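Long-range contacts in fatty acid synthase 1, isoform A (Drosophila melanogaster, PDB 6FN6), which probably catalyses de novo synthesis of long-chain saturated fatty acids from acetyl-CoA and malonyl-CoA with NADPH, this chain being its dehydratase-enoylreductase-ketoreductase region: residues Q482-G490 / L511-A522; M705-G716 / V727-T738. All coordinates share one frame; numbering follows the deposited sequence.

Contact 1: Q482-G490 / L511-A522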
loop_
_atom_site.group_PDB
_atom_site.type_symbol
_atom_site.label_atom_id
_atom_site.label_comp_id
_atom_site.label_asym_id
_atom_site.label_seq_id
_atom_site.Cartn_x
_atom_site.Cartn_y
_atom_site.Cartn_z
ATOM N N GLN A 482 64.437 5.564 62.684
ATOM C CA GLN A 482 65.231 6.415 61.804
ATOM C C GLN A 482 64.536 6.706 60.478
ATOM O O GLN A 482 63.564 6.048 60.109
ATOM C CB GLN A 482 66.593 5.771 61.535
ATOM C CG GLN A 482 66.517 4.370 60.953
ATOM C CD GLN A 482 67.884 3.747 60.754
ATOM O OE1 GLN A 482 68.909 4.418 60.876
ATOM N NE2 GLN A 482 67.909 2.454 60.452
ATOM N N TYR A 483 65.048 7.713 59.777
ATOM C CA TYR A 483 64.532 8.109 58.471
ATOM C C TYR A 483 65.527 7.699 57.386
ATOM O O TYR A 483 66.735 7.696 57.614
ATOM C CB TYR A 483 64.266 9.616 58.424
ATOM C CG TYR A 483 63.175 10.073 59.371
ATOM C CD1 TYR A 483 63.454 10.378 60.697
ATOM C CD2 TYR A 483 61.862 10.201 58.934
ATOM C CE1 TYR A 483 62.456 10.795 61.560
ATOM C CE2 TYR A 483 60.860 10.618 59.790
ATOM C CZ TYR A 483 61.161 10.914 61.099
ATOM O OH TYR A 483 60.156 11.329 61.945
ATOM N N VAL A 484 65.016 7.325 56.217
ATOM C CA VAL A 484 65.867 6.854 55.131
ATOM C C VAL A 484 65.926 7.876 54.000
ATOM O O VAL A 484 64.895 8.289 53.468
ATOM C CB VAL A 484 65.382 5.494 54.605
ATOM C CG1 VAL A 484 66.293 4.990 53.496
ATOM C CG2 VAL A 484 65.302 4.482 55.739
ATOM N N TYR A 485 67.138 8.281 53.638
ATOM C CA TYR A 485 67.336 9.198 52.524
ATOM C C TYR A 485 67.758 8.422 51.287
ATOM O O TYR A 485 68.833 7.824 51.257
ATOM C CB TYR A 485 68.391 10.259 52.852
ATOM C CG TYR A 485 67.925 11.313 53.827
ATOM C CD1 TYR A 485 67.214 12.421 53.392
ATOM C CD2 TYR A 485 68.214 11.210 55.182
ATOM C CE1 TYR A 485 66.786 13.389 54.279
ATOM C CE2 TYR A 485 67.793 12.174 56.076
ATOM C CZ TYR A 485 67.081 13.262 55.618
ATOM O OH TYR A 485 66.661 14.223 56.505
ATOM N N VAL A 486 66.902 8.430 50.271
ATOM C CA VAL A 486 67.210 7.776 49.009
ATOM C C VAL A 486 67.840 8.811 48.090
ATOM O O VAL A 486 67.183 9.766 47.677
ATOM C CB VAL A 486 65.955 7.152 48.369
ATOM C CG1 VAL A 486 66.333 6.288 47.176
ATOM C CG2 VAL A 486 65.172 6.342 49.396
ATOM N N VAL A 487 69.118 8.628 47.781
ATOM C CA VAL A 487 69.861 9.600 46.986
ATOM C C VAL A 487 70.067 9.074 45.574
ATOM O O VAL A 487 70.636 8.007 45.384
ATOM C CB VAL A 487 71.213 9.935 47.644
ATOM C CG1 VAL A 487 71.977 10.958 46.813
ATOM C CG2 VAL A 487 70.999 10.452 49.057
ATOM N N CYS A 488 69.599 9.829 44.586
ATOM C CA CYS A 488 69.739 9.437 43.185
ATOM C C CYS A 488 70.384 10.560 42.376
ATOM O O CYS A 488 69.688 11.382 41.779
ATOM C CB CYS A 488 68.380 9.073 42.587
ATOM S SG CYS A 488 68.461 8.555 40.857
ATOM N N GLN A 489 71.713 10.597 42.367
ATOM C CA GLN A 489 72.445 11.679 41.717
ATOM C C GLN A 489 73.010 11.275 40.353
ATOM O O GLN A 489 73.795 10.332 40.248
ATOM C CB GLN A 489 73.587 12.154 42.619
ATOM C CG GLN A 489 74.392 13.306 42.042
ATOM C CD GLN A 489 75.257 14.001 43.078
ATOM O OE1 GLN A 489 75.280 13.616 44.247
ATOM N NE2 GLN A 489 75.973 15.034 42.651
ATOM N N GLY A 490 72.613 12.011 39.318
ATOM C CA GLY A 490 73.135 11.813 37.976
ATOM C C GLY A 490 72.946 10.415 37.421
ATOM O O GLY A 490 73.875 9.834 36.860
ATOM N N LEU A 511 58.789 6.681 55.883
ATOM C CA LEU A 511 60.056 7.059 56.497
ATOM C C LEU A 511 61.128 7.453 55.478
ATOM O O LEU A 511 62.251 7.788 55.858
ATOM C CB LEU A 511 60.571 5.909 57.364
ATOM C CG LEU A 511 59.688 5.481 58.544
ATOM C CD1 LEU A 511 60.451 4.525 59.454
ATOM C CD2 LEU A 511 59.148 6.670 59.336
ATOM N N ALA A 512 60.793 7.399 54.191
ATOM C CA ALA A 512 61.779 7.659 53.143
ATOM C C ALA A 512 61.735 9.108 52.661
ATOM O O ALA A 512 60.681 9.746 52.675
ATOM C CB ALA A 512 61.561 6.710 51.968
ATOM N N ARG A 513 62.888 9.612 52.228
ATOM C CA ARG A 513 63.000 10.963 51.681
ATOM C C ARG A 513 63.858 10.946 50.417
ATOM O O ARG A 513 65.038 10.604 50.469
ATOM C CB ARG A 513 63.603 11.925 52.708
ATOM C CG ARG A 513 62.863 11.994 54.036
ATOM C CD ARG A 513 61.495 12.647 53.898
ATOM N NE ARG A 513 60.813 12.763 55.187
ATOM C CZ ARG A 513 60.028 11.828 55.715
ATOM N NH1 ARG A 513 59.818 10.684 55.075
ATOM N NH2 ARG A 513 59.453 12.033 56.893
ATOM N N LEU A 514 63.269 11.336 49.289
ATOM C CA LEU A 514 63.967 11.287 48.005
ATOM C C LEU A 514 64.781 12.549 47.744
ATOM O O LEU A 514 64.255 13.662 47.765
ATOM C CB LEU A 514 62.969 11.079 46.865
ATOM C CG LEU A 514 63.540 11.154 45.446
ATOM C CD1 LEU A 514 64.633 10.116 45.238
ATOM C CD2 LEU A 514 62.432 10.973 44.429
ATOM N N VAL A 515 66.071 12.355 47.487
ATOM C CA VAL A 515 66.970 13.446 47.132
ATOM C C VAL A 515 67.457 13.227 45.703
ATOM O O VAL A 515 68.383 12.453 45.461
ATOM C CB VAL A 515 68.142 13.546 48.125
ATOM C CG1 VAL A 515 69.035 14.733 47.795
ATOM C CG2 VAL A 515 67.613 13.657 49.548
ATOM N N PHE A 516 66.812 13.907 44.760
ATOM C CA PHE A 516 67.072 13.705 43.338
ATOM C C PHE A 516 67.889 14.861 42.758
ATOM O O PHE A 516 67.448 16.010 42.773
ATOM C CB PHE A 516 65.751 13.560 42.577
ATOM C CG PHE A 516 65.903 12.988 41.199
ATOM C CD1 PHE A 516 66.239 13.797 40.127
ATOM C CD2 PHE A 516 65.687 11.641 40.973
ATOM C CE1 PHE A 516 66.374 13.268 38.858
ATOM C CE2 PHE A 516 65.816 11.107 39.705
ATOM C CZ PHE A 516 66.158 11.921 38.646
ATOM N N VAL A 517 69.075 14.552 42.244
ATOM C CA VAL A 517 69.965 15.575 41.704
ATOM C C VAL A 517 70.342 15.251 40.262
ATOM O O VAL A 517 71.074 14.298 40.001
ATOM C CB VAL A 517 71.230 15.716 42.579
ATOM C CG1 VAL A 517 72.139 16.804 42.036
ATOM C CG2 VAL A 517 70.854 15.997 44.029
ATOM N N GLN A 518 69.851 16.062 39.330
ATOM C CA GLN A 518 70.101 15.831 37.911
ATOM C C GLN A 518 71.577 15.991 37.570
ATOM O O GLN A 518 72.183 15.102 36.973
ATOM C CB GLN A 518 69.270 16.788 37.054
ATOM C CG GLN A 518 67.768 16.632 37.211
ATOM C CD GLN A 518 66.995 17.389 36.148
ATOM O OE1 GLN A 518 67.578 18.092 35.323
ATOM N NE2 GLN A 518 65.674 17.247 36.160
ATOM N N ASP A 519 72.153 17.125 37.954
ATOM C CA ASP A 519 73.537 17.426 37.613
ATOM C C ASP A 519 74.474 16.551 38.440
ATOM O O ASP A 519 74.435 16.587 39.671
ATOM C CB ASP A 519 73.842 18.905 37.852
ATOM C CG ASP A 519 75.076 19.367 37.107
ATOM O OD1 ASP A 519 75.777 18.505 36.538
ATOM O OD2 ASP A 519 75.347 20.587 37.093
ATOM N N ALA A 520 75.321 15.774 37.771
ATOM C CA ALA A 520 76.203 14.851 38.478
ATOM C C ALA A 520 77.350 15.581 39.172
ATOM O O ALA A 520 77.990 15.028 40.067
ATOM C CB ALA A 520 76.751 13.810 37.514
ATOM N N LYS A 521 77.613 16.816 38.756
ATOM C CA LYS A 521 78.637 17.630 39.405
ATOM C C LYS A 521 77.965 18.532 40.436
ATOM O O LYS A 521 77.436 19.594 40.105
ATOM C CB LYS A 521 79.436 18.446 38.383
ATOM C CG LYS A 521 78.621 19.432 37.581
ATOM C CD LYS A 521 79.205 19.635 36.196
ATOM C CE LYS A 521 78.249 20.399 35.298
ATOM N NZ LYS A 521 78.801 20.578 33.927
ATOM N N ALA A 522 77.976 18.090 41.686
ATOM C CA ALA A 522 77.357 18.835 42.773
ATOM C C ALA A 522 77.875 18.289 44.093
ATOM O O ALA A 522 78.378 17.166 44.144
ATOM C CB ALA A 522 75.841 18.737 42.700
#

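Contact 2: M705-G716 / V727-T738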
loop_
_atom_site.group_PDB
_atom_site.type_symbol
_atom_site.label_atom_id
_atom_site.label_comp_id
_atom_site.label_asym_id
_atom_site.label_seq_id
_atom_site.Cartn_x
_atom_site.Cartn_y
_atom_site.Cartn_z
ATOM N N MET A 705 6.850 14.906 -17.427
ATOM C CA MET A 705 5.717 15.819 -17.404
ATOM C C MET A 705 5.554 16.498 -18.758
ATOM O O MET A 705 6.540 16.843 -19.412
ATOM C CB MET A 705 5.895 16.856 -16.292
ATOM C CG MET A 705 7.091 17.785 -16.465
ATOM S SD MET A 705 7.051 19.163 -15.300
ATOM C CE MET A 705 8.597 19.974 -15.680
ATOM N N LYS A 706 4.303 16.683 -19.175
ATOM C CA LYS A 706 4.005 17.305 -20.460
ATOM C C LYS A 706 3.200 18.586 -20.278
ATOM O O LYS A 706 2.470 18.741 -19.299
ATOM C CB LYS A 706 3.231 16.339 -21.357
ATOM C CG LYS A 706 4.087 15.572 -22.353
ATOM C CD LYS A 706 4.714 14.341 -21.727
ATOM C CE LYS A 706 5.513 13.549 -22.749
ATOM N NZ LYS A 706 6.014 12.259 -22.196
ATOM N N LYS A 707 3.333 19.493 -21.240
ATOM C CA LYS A 707 2.632 20.769 -21.205
ATOM C C LYS A 707 1.121 20.558 -21.132
ATOM O O LYS A 707 0.582 19.641 -21.754
ATOM C CB LYS A 707 3.006 21.601 -22.435
ATOM C CG LYS A 707 2.202 22.881 -22.619
ATOM C CD LYS A 707 2.735 23.690 -23.793
ATOM C CE LYS A 707 1.848 24.882 -24.111
ATOM N NZ LYS A 707 0.515 24.474 -24.638
ATOM N N GLY A 708 0.444 21.408 -20.365
ATOM C CA GLY A 708 -1.001 21.348 -20.255
ATOM C C GLY A 708 -1.493 20.411 -19.168
ATOM O O GLY A 708 -2.675 20.423 -18.821
ATOM N N GLU A 709 -0.592 19.593 -18.630
ATOM C CA GLU A 709 -0.949 18.661 -17.568
ATOM C C GLU A 709 -1.137 19.394 -16.245
ATOM O O GLU A 709 -0.734 20.551 -16.104
ATOM C CB GLU A 709 0.121 17.578 -17.411
ATOM C CG GLU A 709 0.187 16.594 -18.567
ATOM C CD GLU A 709 1.105 15.417 -18.285
ATOM O OE1 GLU A 709 2.183 15.627 -17.691
ATOM O OE2 GLU A 709 0.747 14.280 -18.658
ATOM N N LYS A 710 -1.762 18.715 -15.287
ATOM C CA LYS A 710 -1.963 19.259 -13.949
ATOM C C LYS A 710 -1.014 18.585 -12.963
ATOM O O LYS A 710 -0.930 17.357 -12.921
ATOM C CB LYS A 710 -3.411 19.064 -13.492
ATOM C CG LYS A 710 -4.465 19.616 -14.441
ATOM C CD LYS A 710 -5.861 19.186 -14.008
ATOM C CE LYS A 710 -6.938 19.753 -14.915
ATOM N NZ LYS A 710 -8.281 19.199 -14.586
ATOM N N ILE A 711 -0.299 19.379 -12.172
ATOM C CA ILE A 711 0.612 18.815 -11.178
ATOM C C ILE A 711 0.355 19.403 -9.795
ATOM O O ILE A 711 0.153 20.609 -9.641
ATOM C CB ILE A 711 2.081 19.032 -11.586
ATOM C CG1 ILE A 711 3.008 18.288 -10.621
ATOM C CG2 ILE A 711 2.424 20.518 -11.590
ATOM C CD1 ILE A 711 4.420 18.100 -11.143
ATOM N N LEU A 712 0.391 18.535 -8.789
ATOM C CA LEU A 712 0.243 18.949 -7.400
ATOM C C LEU A 712 1.607 18.986 -6.730
ATOM O O LEU A 712 2.205 17.942 -6.472
ATOM C CB LEU A 712 -0.691 17.998 -6.646
ATOM C CG LEU A 712 -0.831 18.241 -5.138
ATOM C CD1 LEU A 712 -1.387 19.628 -4.859
ATOM C CD2 LEU A 712 -1.704 17.173 -4.498
ATOM N N ILE A 713 2.096 20.195 -6.468
ATOM C CA ILE A 713 3.381 20.386 -5.803
ATOM C C ILE A 713 3.153 20.719 -4.335
ATOM O O ILE A 713 2.766 21.840 -3.999
ATOM C CB ILE A 713 4.217 21.504 -6.463
ATOM C CG1 ILE A 713 4.196 21.393 -7.990
ATOM C CG2 ILE A 713 5.640 21.485 -5.927
ATOM C CD1 ILE A 713 4.908 20.188 -8.536
ATOM N N HIS A 714 3.391 19.749 -3.461
ATOM C CA HIS A 714 3.279 19.987 -2.029
ATOM C C HIS A 714 4.459 20.822 -1.539
ATOM O O HIS A 714 5.503 20.876 -2.189
ATOM C CB HIS A 714 3.214 18.665 -1.264
ATOM C CG HIS A 714 1.849 18.052 -1.225
ATOM N ND1 HIS A 714 0.701 18.801 -1.075
ATOM C CD2 HIS A 714 1.447 16.763 -1.315
ATOM C CE1 HIS A 714 -0.347 18.000 -1.072
ATOM N NE2 HIS A 714 0.077 16.757 -1.217
ATOM N N ALA A 715 4.274 21.488 -0.402
ATOM C CA ALA A 715 5.310 22.334 0.183
ATOM C C ALA A 715 5.790 23.365 -0.828
ATOM O O ALA A 715 6.983 23.461 -1.113
ATOM C CB ALA A 715 6.476 21.485 0.673
ATOM N N GLY A 716 4.851 24.140 -1.358
ATOM C CA GLY A 716 5.150 25.096 -2.407
ATOM C C GLY A 716 6.280 26.055 -2.091
ATOM O O GLY A 716 7.206 26.215 -2.885
ATOM N N VAL A 727 9.848 25.481 -12.576
ATOM C CA VAL A 727 10.074 24.649 -13.753
ATOM C C VAL A 727 8.739 24.219 -14.351
ATOM O O VAL A 727 8.544 24.294 -15.564
ATOM C CB VAL A 727 10.947 23.422 -13.413
ATOM C CG1 VAL A 727 11.159 22.551 -14.644
ATOM C CG2 VAL A 727 12.287 23.863 -12.854
ATOM N N ALA A 728 7.823 23.768 -13.500
ATOM C CA ALA A 728 6.515 23.311 -13.957
ATOM C C ALA A 728 5.793 24.408 -14.736
ATOM O O ALA A 728 5.370 24.197 -15.876
ATOM C CB ALA A 728 5.670 22.859 -12.777
ATOM N N LEU A 729 5.652 25.577 -14.119
ATOM C CA LEU A 729 4.994 26.704 -14.769
ATOM C C LEU A 729 5.710 27.063 -16.067
ATOM O O LEU A 729 5.086 27.519 -17.025
ATOM C CB LEU A 729 4.947 27.918 -13.839
ATOM C CG LEU A 729 4.003 27.830 -12.634
ATOM C CD1 LEU A 729 4.114 29.087 -11.785
ATOM C CD2 LEU A 729 2.555 27.602 -13.063
ATOM N N ALA A 730 7.022 26.854 -16.094
ATOM C CA ALA A 730 7.817 27.150 -17.280
ATOM C C ALA A 730 7.466 26.188 -18.410
ATOM O O ALA A 730 7.443 26.573 -19.578
ATOM C CB ALA A 730 9.299 27.077 -16.958
ATOM N N HIS A 731 7.201 24.935 -18.057
ATOM C CA HIS A 731 6.847 23.923 -19.047
ATOM C C HIS A 731 5.374 24.024 -19.452
ATOM O O HIS A 731 4.943 23.389 -20.417
ATOM C CB HIS A 731 7.158 22.525 -18.510
ATOM C CG HIS A 731 8.588 22.118 -18.692
ATOM N ND1 HIS A 731 8.958 20.992 -19.397
ATOM C CD2 HIS A 731 9.740 22.691 -18.268
ATOM C CE1 HIS A 731 10.274 20.887 -19.395
ATOM N NE2 HIS A 731 10.773 21.904 -18.718
ATOM N N GLY A 732 4.606 24.817 -18.708
ATOM C CA GLY A 732 3.236 25.123 -19.077
ATOM C C GLY A 732 2.169 24.287 -18.398
ATOM O O GLY A 732 1.032 24.232 -18.863
ATOM N N LEU A 733 2.525 23.624 -17.305
ATOM C CA LEU A 733 1.554 22.828 -16.562
ATOM C C LEU A 733 0.664 23.700 -15.685
ATOM O O LEU A 733 1.045 24.804 -15.293
ATOM C CB LEU A 733 2.256 21.784 -15.690
ATOM C CG LEU A 733 2.754 20.515 -16.386
ATOM C CD1 LEU A 733 3.902 20.813 -17.338
ATOM C CD2 LEU A 733 3.162 19.477 -15.352
ATOM N N THR A 734 -0.534 23.202 -15.400
ATOM C CA THR A 734 -1.387 23.795 -14.381
ATOM C C THR A 734 -0.899 23.310 -13.020
ATOM O O THR A 734 -0.738 22.107 -12.798
ATOM C CB THR A 734 -2.868 23.434 -14.595
ATOM O OG1 THR A 734 -3.346 24.061 -15.793
ATOM C CG2 THR A 734 -3.723 23.885 -13.412
ATOM N N VAL A 735 -0.651 24.250 -12.114
ATOM C CA VAL A 735 -0.041 23.925 -10.836
ATOM C C VAL A 735 -1.007 24.095 -9.668
ATOM O O VAL A 735 -1.673 25.121 -9.530
ATOM C CB VAL A 735 1.229 24.775 -10.621
ATOM C CG1 VAL A 735 1.780 24.586 -9.221
ATOM C CG2 VAL A 735 2.286 24.417 -11.647
ATOM N N PHE A 736 -1.071 23.059 -8.837
ATOM C CA PHE A 736 -1.709 23.135 -7.530
ATOM C C PHE A 736 -0.614 23.043 -6.466
ATOM O O PHE A 736 0.378 22.340 -6.656
ATOM C CB PHE A 736 -2.735 22.014 -7.354
ATOM C CG PHE A 736 -3.922 22.129 -8.270
ATOM C CD1 PHE A 736 -5.048 22.837 -7.881
ATOM C CD2 PHE A 736 -3.912 21.531 -9.521
ATOM C CE1 PHE A 736 -6.143 22.948 -8.726
ATOM C CE2 PHE A 736 -5.003 21.639 -10.368
ATOM C CZ PHE A 736 -6.118 22.348 -9.969
ATOM N N THR A 737 -0.772 23.767 -5.362
ATOM C CA THR A 737 0.212 23.704 -4.285
ATOM C C THR A 737 -0.416 23.808 -2.905
ATOM O O THR A 737 -1.615 24.044 -2.765
ATOM C CB THR A 737 1.272 24.824 -4.405
ATOM O OG1 THR A 737 0.634 26.106 -4.328
ATOM C CG2 THR A 737 2.024 24.710 -5.709
ATOM N N THR A 738 0.422 23.621 -1.890
ATOM C CA THR A 738 0.013 23.777 -0.504
ATOM C C THR A 738 1.074 24.571 0.256
ATOM O O THR A 738 2.240 24.603 -0.141
ATOM C CB THR A 738 -0.215 22.414 0.169
ATOM O OG1 THR A 738 0.916 21.564 -0.060
ATOM C CG2 THR A 738 -1.466 21.752 -0.392
#

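Contact 1: Q482-G490 / L511-A522
The F516 ring carries C488 O over one face, offset toward the rim, while CG of Q518 lies in plane at its edge. C488 SG, anti to the backbone N (chi1 -179°), reaches the ring obliquely in a sulfur-aromatic contact, 3.9 Å from F516 CE2. Y483 and R513 run side by side, and CD2 of Y483 sits over one face of the guanidinium, the planes 69° apart. In the guanidinium plane, R513 NH1 donates to A512 O at 2.7 Å, and a salt bridge from NE to D539 further fixes the group. Y485 crosses the R513 stem, its CD1 3.7 Å from R513 CB, and its hydroxyl bonds to R452.

Y485 and C488 lie on strand 483-489, R513 and F516 on the parallel strand 512-517, and helix 496-504 joins the two in a beta-alpha-beta unit of the Rossmann-type pseudo-ketoreductase domain. V484, V486 and C488 share one sheet face with A512, L514 and F516, where I503 and M500 of that helix pack. Backbone bonds alternate across the pair, beginning with V484 N to L511 O (2.8 Å). At the end of its strand, Q489 extends NE2 to A520 O, past strand 512-517, in a weak bond of 3.3 Å.

Contact 2: M705-G716 / V727-T738
I711 turns both N and O toward strand 734-738: its N donates to T734 O at 2.8 Å, and its O accepts from F736 N at 2.9 Å, almost straight. T734 N to E709 O and I713 N to F736 O continue this parallel pairing. Just past strand 710-713, H714 ND1 and T738 OG1 share a hydrogen bond of 3.0 Å, the hydroxyl lying near the plane of the imidazole, whose NE2 meets S796. G716 N then bonds to T738 O. At the other end, a type II turn from K706 to E709 faces the Schellman motif that closes helix 719-731 at G732. The E709 carboxylate takes K706 N and a salt bridge from R805.

Packing centres on L733, whose CD2 touches M705 CB and I711 CB, both at 3.9 Å, and whose CD1 lies against the K706 carbonyl. M705 CG sits between the backbone N and the carbonyl carbon (chi1 64°), and the extended chain beyond it crosses H731 at about a right angle, setting M705 CE over the imidazole face, 3.8 Å from the centroid, as a CH-pi contact. With a serine at L733, M705 and I711 would probably lose their common apolar neighbour and a gap open beneath the turn. G716 opens a GxGxxG-type sequence; its bond to T738 O probably helps hold the start of that glycine-rich turn, consistent with dinucleotide binding in the enoylreductase.

Overall arrangement
Contact 1 closes along the chain before contact 2 opens, and the two lie on opposite sides of the chain's centre. Their own centres are about 89 Å apart and their nearest atoms about 69 Å apart, so they do not touch. Each joins two parallel strands through a helix, but in separate sheets: contact 1 pairs strands 483-489 and 512-517, flanked by strands 454-457 and 542-546, whereas contact 2 pairs 710-713 with 734-739, between strands 781-786 and 760-762. The same Rossmann-type unit thus recurs in the pseudo-ketoreductase domain and in the probable nucleotide-binding part of the enoylreductase, as expected of a multidomain enzyme with several reductase-related modules.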